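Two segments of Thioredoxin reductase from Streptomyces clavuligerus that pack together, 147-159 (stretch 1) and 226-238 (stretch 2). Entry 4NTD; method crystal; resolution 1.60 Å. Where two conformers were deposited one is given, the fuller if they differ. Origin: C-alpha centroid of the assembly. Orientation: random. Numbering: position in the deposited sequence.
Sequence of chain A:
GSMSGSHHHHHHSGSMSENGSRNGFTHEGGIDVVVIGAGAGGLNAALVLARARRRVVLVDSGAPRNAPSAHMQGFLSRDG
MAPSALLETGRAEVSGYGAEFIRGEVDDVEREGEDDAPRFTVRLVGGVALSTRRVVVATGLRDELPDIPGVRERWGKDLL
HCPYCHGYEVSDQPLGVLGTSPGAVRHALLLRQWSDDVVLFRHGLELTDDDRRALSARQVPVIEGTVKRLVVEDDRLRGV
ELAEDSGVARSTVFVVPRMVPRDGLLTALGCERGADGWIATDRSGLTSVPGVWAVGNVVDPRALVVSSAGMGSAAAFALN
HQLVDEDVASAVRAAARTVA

Stretch 1 (147-159) DIPGVRERWGKDL
Stretch 2, residues 226-238: TVKRLVVEDDRLR

Stretch 1 opens with Asp147 in loop, then makes a type II turn, Ile148 to Val151, leading into a short helix, 151-154, with Gly150 at the N-cap; Val151 N to Ile148 O is 3.1 Å. Stretch 2 is a hairpin whose bend holds Asp234 (phi/psi 53/45) and Asp235 (62/31), with Glu233 N to Arg236 O at 3.0 Å and Arg238 N to Val231 O at 2.7 Å. The CA register pairs Pro149 with Arg229 (4.8 Å), Gly150 with Leu230 (5.0 Å) and Asp158 with Leu237 (6.4 Å).

One backbone hydrogen bond joins the stretches: Leu230 N to Pro149 O, 2.9 Å and nearly linear at 174°. Gly150, at phi/psi 102/-26, lies against Leu230; a CB here would sit 2.9 Å from Leu230 CB and also jam against the preceding carbonyl, so the site suits glycine twice over.

The polar contacts centre on Arg154, whose chi1 to chi3 are all m (-55°, -49°, -59°) with chi4 at 178°. Arg154 NH1 forms a salt bridge to Asp235 OD2 (2.9 Å, 156°), near the guanidinium plane, while Arg154 NH2 makes a weak hydrogen bond to Asp235 O (3.0 Å, 131°). Within stretch 1, Asp158 (chi1 43°, p) receives NE of Arg154 on OD2 at 2.8 Å and NH2 on OD1 at 3.0 Å. Asp158 OD1 also accepts Leu237 N at 3.0 Å and 172°, so one carboxylate both anchors the arginine and binds the hairpin backbone. Val232 CG1 and Arg236 CA lie over one guanidinium face.

Apolar packing gathers on Leu230 (chi1 m, chi2 t), pointing toward stretch 1: its CD1 lies 3.9 Å from Val151 CG2 and 3.8 Å from Leu159 CD2. Ile148 (m, t) places CG2 4.2 Å from Val227 CG1.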

# COMPACT_ATOMS: atom_id res chain seq x y z
N ASP A 147 -9.09 16.56 26.66
CA ASP A 147 -8.39 17.26 27.73
C ASP A 147 -8.79 16.70 29.09
O ASP A 147 -9.57 17.31 29.83
CB ASP A 147 -8.66 18.77 27.64
CG ASP A 147 -7.79 19.59 28.57
OD1 ASP A 147 -6.73 19.10 29.01
OD2 ASP A 147 -8.17 20.75 28.86
N ILE A 148 -8.26 15.52 29.40
CA ILE A 148 -8.51 14.83 30.66
C ILE A 148 -7.14 14.49 31.27
O ILE A 148 -6.28 13.95 30.57
CB ILE A 148 -9.32 13.53 30.44
CG1 ILE A 148 -10.74 13.87 29.97
CG2 ILE A 148 -9.36 12.69 31.71
CD1 ILE A 148 -11.51 12.69 29.43
N PRO A 149 -6.94 14.82 32.56
CA PRO A 149 -5.64 14.53 33.19
C PRO A 149 -5.19 13.08 33.03
O PRO A 149 -5.98 12.16 33.27
CB PRO A 149 -5.89 14.86 34.66
CG PRO A 149 -6.95 15.90 34.63
CD PRO A 149 -7.83 15.57 33.46
N GLY A 150 -3.94 12.90 32.60
CA GLY A 150 -3.37 11.58 32.38
C GLY A 150 -3.32 11.16 30.92
O GLY A 150 -2.47 10.35 30.54
N VAL A 151 -4.21 11.71 30.10
CA VAL A 151 -4.33 11.28 28.69
C VAL A 151 -3.06 11.56 27.90
O VAL A 151 -2.55 10.68 27.20
CB VAL A 151 -5.57 11.93 28.02
CG1 VAL A 151 -5.53 11.77 26.50
CG2 VAL A 151 -6.85 11.34 28.59
N ARG A 152 -2.53 12.79 28.00
CA ARG A 152 -1.29 13.16 27.30
C ARG A 152 -0.11 12.30 27.73
O ARG A 152 0.68 11.85 26.89
CB ARG A 152 -0.94 14.63 27.54
CG ARG A 152 -1.52 15.60 26.53
CD ARG A 152 -0.70 16.88 26.45
NE ARG A 152 -0.58 17.56 27.74
CZ ARG A 152 0.48 17.52 28.55
NH1 ARG A 152 1.58 16.84 28.22
NH2 ARG A 152 0.45 18.18 29.70
N GLU A 153 0.01 12.09 29.04
CA GLU A 153 1.14 11.37 29.61
C GLU A 153 1.17 9.90 29.16
O GLU A 153 2.24 9.35 28.90
CB GLU A 153 1.12 11.47 31.14
CG GLU A 153 1.41 12.87 31.67
CD GLU A 153 0.19 13.77 31.71
OE1 GLU A 153 -0.91 13.33 31.29
OE2 GLU A 153 0.33 14.94 32.15
N ARG A 154 -0.00 9.29 29.06
CA ARG A 154 -0.11 7.86 28.76
C ARG A 154 -0.33 7.51 27.29
O ARG A 154 -0.33 6.34 26.92
CB ARG A 154 -1.21 7.23 29.62
CG ARG A 154 -1.05 7.46 31.12
CD ARG A 154 0.33 7.12 31.65
NE ARG A 154 0.71 5.73 31.41
CZ ARG A 154 1.89 5.20 31.73
NH1 ARG A 154 2.83 5.93 32.32
NH2 ARG A 154 2.14 3.92 31.47
N TRP A 155 -0.52 8.53 26.44
CA TRP A 155 -0.72 8.34 25.00
C TRP A 155 0.40 7.51 24.38
O TRP A 155 1.58 7.83 24.54
CB TRP A 155 -0.82 9.71 24.31
CG TRP A 155 -0.94 9.71 22.80
CD1 TRP A 155 -0.06 10.27 21.92
CD2 TRP A 155 -2.01 9.17 22.01
NE1 TRP A 155 -0.51 10.11 20.63
CE2 TRP A 155 -1.70 9.43 20.66
CE3 TRP A 155 -3.19 8.48 22.31
CZ2 TRP A 155 -2.53 9.03 19.61
CZ3 TRP A 155 -4.02 8.09 21.26
CH2 TRP A 155 -3.68 8.36 19.93
N GLY A 156 0.03 6.43 23.70
CA GLY A 156 0.99 5.53 23.06
C GLY A 156 1.52 4.41 23.95
O GLY A 156 2.18 3.49 23.47
N LYS A 157 1.23 4.49 25.25
CA LYS A 157 1.63 3.47 26.21
C LYS A 157 0.43 2.61 26.58
O LYS A 157 0.33 1.46 26.16
CB LYS A 157 2.26 4.11 27.45
CG LYS A 157 3.54 4.88 27.17
CD LYS A 157 4.07 5.56 28.41
CE LYS A 157 5.29 6.41 28.10
NZ LYS A 157 6.08 6.72 29.33
N ASP A 158 -0.49 3.16 27.37
CA ASP A 158 -1.73 2.47 27.75
C ASP A 158 -2.99 3.35 27.65
O ASP A 158 -4.07 2.95 28.10
CB ASP A 158 -1.59 1.83 29.14
CG ASP A 158 -0.91 2.74 30.15
OD1 ASP A 158 -0.25 2.21 31.07
OD2 ASP A 158 -1.02 3.97 30.02
N LEU A 159 -2.84 4.54 27.07
CA LEU A 159 -3.96 5.31 26.53
C LEU A 159 -3.75 5.30 25.02
O LEU A 159 -2.79 5.88 24.51
CB LEU A 159 -3.98 6.74 27.09
CG LEU A 159 -5.20 7.64 26.83
CD1 LEU A 159 -5.25 8.14 25.39
CD2 LEU A 159 -6.51 6.97 27.20
N THR A 226 -19.14 11.76 34.57
CA THR A 226 -18.04 12.52 34.00
C THR A 226 -16.71 11.91 34.45
O THR A 226 -16.48 11.73 35.64
CB THR A 226 -18.10 14.00 34.42
OG1 THR A 226 -19.37 14.55 34.04
CG2 THR A 226 -16.99 14.82 33.76
N VAL A 227 -15.86 11.56 33.49
CA VAL A 227 -14.52 11.06 33.76
C VAL A 227 -13.64 12.22 34.22
O VAL A 227 -13.53 13.23 33.52
CB VAL A 227 -13.91 10.40 32.50
CG1 VAL A 227 -12.46 10.00 32.74
CG2 VAL A 227 -14.73 9.20 32.06
N LYS A 228 -13.02 12.07 35.39
CA LYS A 228 -12.20 13.12 35.98
C LYS A 228 -10.73 13.00 35.55
O LYS A 228 -10.12 14.00 35.17
CB LYS A 228 -12.30 13.08 37.51
CG LYS A 228 -11.61 14.23 38.22
CD LYS A 228 -11.69 14.10 39.73
CE LYS A 228 -10.66 15.00 40.41
NZ LYS A 228 -10.93 15.17 41.86
N ARG A 229 -10.18 11.80 35.63
CA ARG A 229 -8.77 11.57 35.34
C ARG A 229 -8.48 10.09 35.08
O ARG A 229 -9.27 9.22 35.46
CB ARG A 229 -7.89 12.04 36.51
CG ARG A 229 -7.92 11.14 37.75
CD ARG A 229 -6.99 11.61 38.85
NE ARG A 229 -7.22 10.89 40.10
CZ ARG A 229 -6.34 10.08 40.69
NH1 ARG A 229 -5.14 9.90 40.15
NH2 ARG A 229 -6.65 9.47 41.82
N LEU A 230 -7.34 9.83 34.45
CA LEU A 230 -6.80 8.49 34.38
C LEU A 230 -5.94 8.32 35.63
O LEU A 230 -5.21 9.24 36.01
CB LEU A 230 -5.93 8.30 33.13
CG LEU A 230 -6.61 8.54 31.78
CD1 LEU A 230 -5.63 8.24 30.66
CD2 LEU A 230 -7.87 7.69 31.64
N VAL A 231 -6.05 7.17 36.29
CA VAL A 231 -5.27 6.88 37.49
C VAL A 231 -4.00 6.13 37.09
O VAL A 231 -4.08 5.03 36.53
CB VAL A 231 -6.07 6.06 38.51
CG1 VAL A 231 -5.26 5.83 39.78
CG2 VAL A 231 -7.38 6.76 38.84
N VAL A 232 -2.85 6.72 37.39
CA VAL A 232 -1.55 6.15 37.03
C VAL A 232 -0.72 5.96 38.30
O VAL A 232 -0.56 6.89 39.09
CB VAL A 232 -0.79 7.07 36.06
CG1 VAL A 232 0.55 6.45 35.67
CG2 VAL A 232 -1.63 7.35 34.82
N GLU A 233 -0.20 4.75 38.49
CA GLU A 233 0.65 4.43 39.64
C GLU A 233 1.82 3.53 39.20
O GLU A 233 1.62 2.54 38.50
CB GLU A 233 -0.16 3.74 40.73
CG GLU A 233 -1.27 4.60 41.33
CD GLU A 233 -2.13 3.86 42.34
OE1 GLU A 233 -1.80 2.71 42.70
OE2 GLU A 233 -3.14 4.44 42.78
N ASP A 234 3.03 3.90 39.62
CA ASP A 234 4.26 3.18 39.25
C ASP A 234 4.41 3.02 37.73
O ASP A 234 4.74 1.94 37.24
CB ASP A 234 4.33 1.81 39.95
CG ASP A 234 4.32 1.93 41.47
OD1 ASP A 234 4.61 3.02 42.00
OD2 ASP A 234 4.02 0.91 42.13
N ASP A 235 4.15 4.11 37.01
CA ASP A 235 4.32 4.18 35.56
C ASP A 235 3.43 3.21 34.77
O ASP A 235 3.81 2.73 33.70
CB ASP A 235 5.80 3.97 35.18
CG ASP A 235 6.12 4.45 33.77
OD1 ASP A 235 6.96 3.81 33.10
OD2 ASP A 235 5.53 5.46 33.33
N ARG A 236 2.24 2.92 35.30
CA ARG A 236 1.24 2.18 34.54
C ARG A 236 -0.17 2.60 34.92
O ARG A 236 -0.46 2.91 36.08
CB ARG A 236 1.41 0.66 34.66
CG ARG A 236 2.00 0.15 35.97
CD ARG A 236 2.81 -1.13 35.74
NE ARG A 236 1.98 -2.22 35.22
CZ ARG A 236 1.61 -3.31 35.91
NH1 ARG A 236 1.99 -3.49 37.17
NH2 ARG A 236 0.85 -4.22 35.32
N LEU A 237 -1.04 2.64 33.91
CA LEU A 237 -2.45 2.95 34.10
C LEU A 237 -3.10 1.89 34.98
O LEU A 237 -2.94 0.70 34.75
CB LEU A 237 -3.15 3.01 32.74
CG LEU A 237 -4.65 3.29 32.78
CD1 LEU A 237 -4.91 4.75 33.08
CD2 LEU A 237 -5.30 2.89 31.47
N ARG A 238 -3.84 2.36 35.99
CA ARG A 238 -4.55 1.48 36.92
C ARG A 238 -6.07 1.55 36.75
O ARG A 238 -6.77 0.61 37.11
CB ARG A 238 -4.21 1.86 38.36
CG ARG A 238 -2.72 1.88 38.66
CD ARG A 238 -2.07 0.53 38.39
NE ARG A 238 -0.67 0.51 38.80
CZ ARG A 238 0.09 -0.58 38.84
NH1 ARG A 238 -0.40 -1.76 38.48
NH2 ARG A 238 1.35 -0.48 39.23